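Local atomic coordinates of 33 kDa chaperonin (Thermotoga maritima, PDB entry 1VQ0), a protein that probably acts as a redox-regulated molecular chaperone, protecting thermally unfolding and oxidatively damaged proteins from irreversible aggregation. Residues F156-G169 and A180-L192. Numbering follows the deposited sequence.
Sequences FAVSEQIPSAFSIG and AGGFAVQIIDRTL. With EDO (1,2-ethanediol), chain F.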
loop_
_atom_site.group_PDB
_atom_site.type_symbol
_atom_site.label_atom_id
_atom_site.label_comp_id
_atom_site.label_asym_id
_atom_site.label_seq_id
_atom_site.Cartn_x
_atom_site.Cartn_y
_atom_site.Cartn_z
ATOM N N PHE A 156 2.185 -5.960 11.060
ATOM C CA PHE A 156 2.089 -7.426 10.961
ATOM C C PHE A 156 0.695 -7.934 11.344
ATOM O O PHE A 156 0.085 -8.681 10.559
ATOM C CB PHE A 156 3.243 -8.153 11.705
ATOM C CG PHE A 156 4.526 -8.208 10.893
ATOM C CD1 PHE A 156 4.661 -9.136 9.861
ATOM C CD2 PHE A 156 5.611 -7.331 11.156
ATOM C CE1 PHE A 156 5.855 -9.179 9.088
ATOM C CE2 PHE A 156 6.784 -7.374 10.360
ATOM C CZ PHE A 156 6.897 -8.281 9.341
ATOM N N ALA A 157 0.165 -7.496 12.497
ATOM C CA ALA A 157 -1.176 -7.897 12.927
ATOM C C ALA A 157 -2.268 -7.581 11.855
ATOM O O ALA A 157 -3.093 -8.428 11.510
ATOM C CB ALA A 157 -1.551 -7.276 14.327
ATOM N N VAL A 158 -2.222 -6.404 11.272
ATOM C CA VAL A 158 -3.302 -5.978 10.408
ATOM C C VAL A 158 -3.079 -6.356 8.949
ATOM O O VAL A 158 -3.995 -6.881 8.379
ATOM C CB VAL A 158 -3.577 -4.462 10.510
ATOM C CG1 VAL A 158 -4.532 -4.021 9.377
ATOM C CG2 VAL A 158 -4.233 -4.132 11.848
ATOM N N SER A 159 -1.919 -6.062 8.325
ATOM C CA SER A 159 -1.744 -6.421 6.927
ATOM C C SER A 159 -1.404 -7.886 6.690
ATOM O O SER A 159 -1.778 -8.449 5.680
ATOM C CB SER A 159 -0.680 -5.595 6.221
ATOM O OG SER A 159 -0.686 -4.258 6.675
ATOM N N GLU A 160 -0.637 -8.494 7.562
ATOM C CA GLU A 160 -0.217 -9.876 7.310
ATOM C C GLU A 160 -0.953 -10.888 8.152
ATOM O O GLU A 160 -0.726 -12.093 8.014
ATOM C CB GLU A 160 1.283 -10.012 7.551
ATOM C CG GLU A 160 2.139 -9.178 6.617
ATOM C CD GLU A 160 3.515 -9.759 6.389
ATOM O OE1 GLU A 160 3.721 -10.946 6.716
ATOM O OE2 GLU A 160 4.375 -9.006 5.863
ATOM N N GLN A 161 -1.796 -10.391 9.045
ATOM C CA GLN A 161 -2.552 -11.216 9.971
ATOM C C GLN A 161 -1.670 -12.119 10.810
ATOM O O GLN A 161 -2.004 -13.258 11.074
ATOM C CB GLN A 161 -3.627 -11.992 9.227
ATOM C CG GLN A 161 -4.771 -11.092 8.721
ATOM C CD GLN A 161 -5.804 -11.898 7.909
ATOM O OE1 GLN A 161 -6.422 -12.825 8.465
ATOM N NE2 GLN A 161 -5.956 -11.579 6.600
ATOM N N ILE A 162 -0.546 -11.561 11.240
ATOM C CA ILE A 162 0.439 -12.248 12.047
ATOM C C ILE A 162 0.564 -11.437 13.327
ATOM O O ILE A 162 1.285 -10.372 13.363
ATOM C CB ILE A 162 1.808 -12.345 11.310
ATOM C CG1 ILE A 162 1.670 -13.210 10.095
ATOM C CG2 ILE A 162 2.836 -12.915 12.242
ATOM C CD1 ILE A 162 2.830 -13.163 9.108
ATOM N N PRO A 163 -0.130 -11.882 14.372
ATOM C CA PRO A 163 0.039 -11.232 15.656
ATOM C C PRO A 163 1.518 -11.265 16.049
ATOM O O PRO A 163 2.187 -12.313 15.930
ATOM C CB PRO A 163 -0.848 -12.039 16.637
ATOM C CG PRO A 163 -1.694 -13.015 15.768
ATOM C CD PRO A 163 -1.070 -13.014 14.405
ATOM N N SER A 164 2.005 -10.147 16.546
ATOM C CA SER A 164 3.418 -9.904 16.673
ATOM C C SER A 164 3.746 -9.067 17.886
ATOM O O SER A 164 2.947 -8.230 18.336
ATOM C CB SER A 164 3.914 -9.120 15.423
ATOM O OG SER A 164 3.740 -9.823 14.168
ATOM N N ALA A 165 4.976 -9.275 18.370
ATOM C CA ALA A 165 5.635 -8.415 19.363
ATOM C C ALA A 165 7.039 -8.179 18.893
ATOM O O ALA A 165 7.754 -9.136 18.557
ATOM C CB ALA A 165 5.661 -9.086 20.738
ATOM N N PHE A 166 7.407 -6.909 18.810
ATOM C CA PHE A 166 8.792 -6.462 18.554
ATOM C C PHE A 166 9.297 -5.666 19.751
ATOM O O PHE A 166 8.588 -4.835 20.302
ATOM C CB PHE A 166 8.893 -5.595 17.314
ATOM C CG PHE A 166 8.771 -6.323 16.008
ATOM C CD1 PHE A 166 7.537 -6.780 15.551
ATOM C CD2 PHE A 166 9.877 -6.472 15.196
ATOM C CE1 PHE A 166 7.416 -7.411 14.310
ATOM C CE2 PHE A 166 9.778 -7.124 14.004
ATOM C CZ PHE A 166 8.542 -7.563 13.527
ATOM N N SER A 167 10.493 -5.976 20.219
ATOM C CA SER A 167 11.162 -5.124 21.195
ATOM C C SER A 167 12.512 -4.747 20.680
ATOM O O SER A 167 13.283 -5.618 20.328
ATOM C CB SER A 167 11.292 -5.786 22.517
ATOM O OG SER A 167 11.835 -4.875 23.477
ATOM N N ILE A 168 12.778 -3.431 20.646
ATOM C CA ILE A 168 13.911 -2.847 19.915
ATOM C C ILE A 168 14.537 -1.713 20.712
ATOM O O ILE A 168 13.823 -0.897 21.293
ATOM C CB ILE A 168 13.452 -2.292 18.505
ATOM C CG1 ILE A 168 12.907 -3.389 17.578
ATOM C CG2 ILE A 168 14.623 -1.605 17.812
ATOM C CD1 ILE A 168 12.326 -2.861 16.281
ATOM N N GLY A 169 15.870 -1.648 20.723
ATOM C CA GLY A 169 16.603 -0.650 21.520
ATOM C C GLY A 169 17.945 -0.350 20.887
ATOM O O GLY A 169 18.622 -1.247 20.349
ATOM N N ALA A 180 22.599 -2.150 19.826
ATOM C CA ALA A 180 21.630 -2.006 18.778
ATOM C C ALA A 180 21.081 -3.428 18.513
ATOM O O ALA A 180 21.663 -4.224 17.758
ATOM C CB ALA A 180 22.281 -1.455 17.554
ATOM N N GLY A 181 19.994 -3.760 19.200
ATOM C CA GLY A 181 19.443 -5.091 19.142
ATOM C C GLY A 181 17.965 -5.149 19.395
ATOM O O GLY A 181 17.313 -4.148 19.674
ATOM N N GLY A 182 17.415 -6.343 19.227
ATOM C CA GLY A 182 16.025 -6.528 19.581
ATOM C C GLY A 182 15.509 -7.899 19.271
ATOM O O GLY A 182 16.252 -8.789 18.843
ATOM N N PHE A 183 14.225 -8.087 19.507
ATOM C CA PHE A 183 13.623 -9.368 19.119
ATOM C C PHE A 183 12.251 -9.170 18.543
ATOM O O PHE A 183 11.640 -8.099 18.721
ATOM C CB PHE A 183 13.566 -10.333 20.306
ATOM C CG PHE A 183 12.788 -9.817 21.477
ATOM C CD1 PHE A 183 11.398 -9.863 21.489
ATOM C CD2 PHE A 183 13.467 -9.323 22.603
ATOM C CE1 PHE A 183 10.692 -9.381 22.602
ATOM C CE2 PHE A 183 12.799 -8.815 23.673
ATOM C CZ PHE A 183 11.391 -8.862 23.698
ATOM N N ALA A 184 11.790 -10.218 17.868
ATOM C CA ALA A 184 10.447 -10.340 17.291
ATOM C C ALA A 184 9.877 -11.707 17.636
ATOM O O ALA A 184 10.543 -12.736 17.461
ATOM C CB ALA A 184 10.456 -10.114 15.745
ATOM N N VAL A 185 8.647 -11.715 18.158
ATOM C CA VAL A 185 7.878 -12.961 18.365
ATOM C C VAL A 185 6.536 -12.806 17.621
ATOM O O VAL A 185 5.857 -11.788 17.794
ATOM C CB VAL A 185 7.682 -13.303 19.884
ATOM C CG1 VAL A 185 6.991 -14.642 20.092
ATOM C CG2 VAL A 185 9.023 -13.369 20.611
ATOM N N GLN A 186 6.204 -13.813 16.792
ATOM C CA GLN A 186 5.075 -13.793 15.856
ATOM C C GLN A 186 4.313 -15.085 15.833
ATOM O O GLN A 186 4.886 -16.191 15.794
ATOM C CB GLN A 186 5.574 -13.469 14.444
ATOM C CG GLN A 186 6.320 -12.123 14.375
ATOM C CD GLN A 186 6.602 -11.556 12.953
ATOM O OE1 GLN A 186 7.430 -12.079 12.221
ATOM N NE2 GLN A 186 5.948 -10.426 12.615
ATOM N N ILE A 187 2.997 -14.948 15.874
ATOM C CA ILE A 187 2.115 -16.098 15.849
ATOM C C ILE A 187 1.715 -16.367 14.419
ATOM O O ILE A 187 0.920 -15.638 13.835
ATOM C CB ILE A 187 0.903 -15.903 16.756
ATOM C CG1 ILE A 187 1.388 -15.819 18.212
ATOM C CG2 ILE A 187 -0.008 -17.061 16.597
ATOM C CD1 ILE A 187 0.314 -15.401 19.277
ATOM N N ILE A 188 2.305 -17.403 13.842
ATOM C CA ILE A 188 2.050 -17.697 12.440
ATOM C C ILE A 188 0.921 -18.716 12.289
ATOM O O ILE A 188 0.470 -18.953 11.184
ATOM C CB ILE A 188 3.337 -18.142 11.688
ATOM C CG1 ILE A 188 4.035 -19.279 12.456
ATOM C CG2 ILE A 188 4.237 -16.901 11.446
ATOM C CD1 ILE A 188 5.079 -20.076 11.627
ATOM N N ASP A 189 0.462 -19.280 13.402
ATOM C CA ASP A 189 -0.686 -20.201 13.394
ATOM C C ASP A 189 -1.576 -19.890 14.604
ATOM O O ASP A 189 -1.388 -20.395 15.740
ATOM C CB ASP A 189 -0.186 -21.641 13.423
ATOM C CG ASP A 189 -1.297 -22.664 13.365
ATOM O OD1 ASP A 189 -2.516 -22.381 13.514
ATOM O OD2 ASP A 189 -1.002 -23.832 13.133
ATOM N N ARG A 190 -2.573 -19.065 14.328
ATOM C CA ARG A 190 -3.487 -18.582 15.345
ATOM C C ARG A 190 -4.375 -19.612 16.037
ATOM O O ARG A 190 -5.150 -19.235 16.909
ATOM C CB ARG A 190 -4.347 -17.506 14.719
ATOM C CG ARG A 190 -3.678 -16.115 14.648
ATOM C CD ARG A 190 -4.447 -15.103 13.797
ATOM N NE ARG A 190 -4.657 -15.591 12.426
ATOM C CZ ARG A 190 -5.286 -14.932 11.448
ATOM N NH1 ARG A 190 -5.770 -13.706 11.639
ATOM N NH2 ARG A 190 -5.439 -15.516 10.263
ATOM N N THR A 191 -4.284 -20.895 15.675
ATOM C CA THR A 191 -4.873 -21.953 16.508
ATOM C C THR A 191 -4.063 -22.252 17.790
ATOM O O THR A 191 -4.478 -23.072 18.609
ATOM C CB THR A 191 -5.157 -23.286 15.712
ATOM O OG1 THR A 191 -3.940 -23.978 15.353
ATOM C CG2 THR A 191 -5.886 -22.989 14.407
ATOM N N LEU A 192 -2.932 -21.585 17.970
ATOM C CA LEU A 192 -2.116 -21.715 19.176
ATOM C C LEU A 192 -2.905 -21.470 20.472
ATOM O O LEU A 192 -3.505 -20.412 20.659
ATOM C CB LEU A 192 -0.948 -20.714 19.109
ATOM C CG LEU A 192 -0.056 -20.678 20.365
ATOM C CD1 LEU A 192 0.847 -21.865 20.390
ATOM C CD2 LEU A 192 0.790 -19.397 20.482
HETATM C C1 EDO F . 7.722 -10.255 5.819
HETATM O O1 EDO F . 6.663 -9.320 5.797
HETATM C C2 EDO F . 7.352 -11.738 5.868
HETATM O O2 EDO F . 6.469 -12.114 6.947
HETATM O O HOH W 1 -0.903 -15.941 11.971
#
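Gln186 reaches across to Ser164 and the Phe156 ring with one nitrogen. Its NE2 donates to Ser164 OG (2.8 Å), which lies close to the amide plane, and the same nitrogen sits over one face of Phe156, 3.1 Å from CG, with ring and amide planes 80° apart. Ser164 OG in turn donates a hydrogen bond to Ile162 O at 2.6 Å, a bond that uses the hydroxyl's hydrogen and leaves its oxygen to accept from Gln186. On the same sheet face Ala184 CB packs over the Phe166 ring, 3.5 Å from CE2. The opposite face carries Phe183, whose CG stands between backbone N and carbonyl carbon (chi1 59°); this brings the ring toward the neighbouring strand, where Ser167 CB makes a CH-pi contact over its face, 3.6 Å from the centroid. Strands 164-169 and 180-187 form part of an antiparallel hairpin at one end of the large Hsp33 sheet, paired from Ser164–Gln186 to Gly169–Gly181, and Ile187 N extends the bonding to Pro163 O (2.8 Å). Beyond the strands, Arg190 lays its guanidinium face over Gln161 O and donates two weak hydrogen bonds, from NH1 and NH2, to Gln161 OE1, while Gln161 NE2 donates to Glu160 O of the second subunit. A water bridges Gln161 O and Ile187 O. Further out, Arg25 NH2, from strand 24-30, donates a hydrogen bond to Gln186 OE1, and helix 46-62 meets Phe156 and Phe166 through Val62 and Leu61.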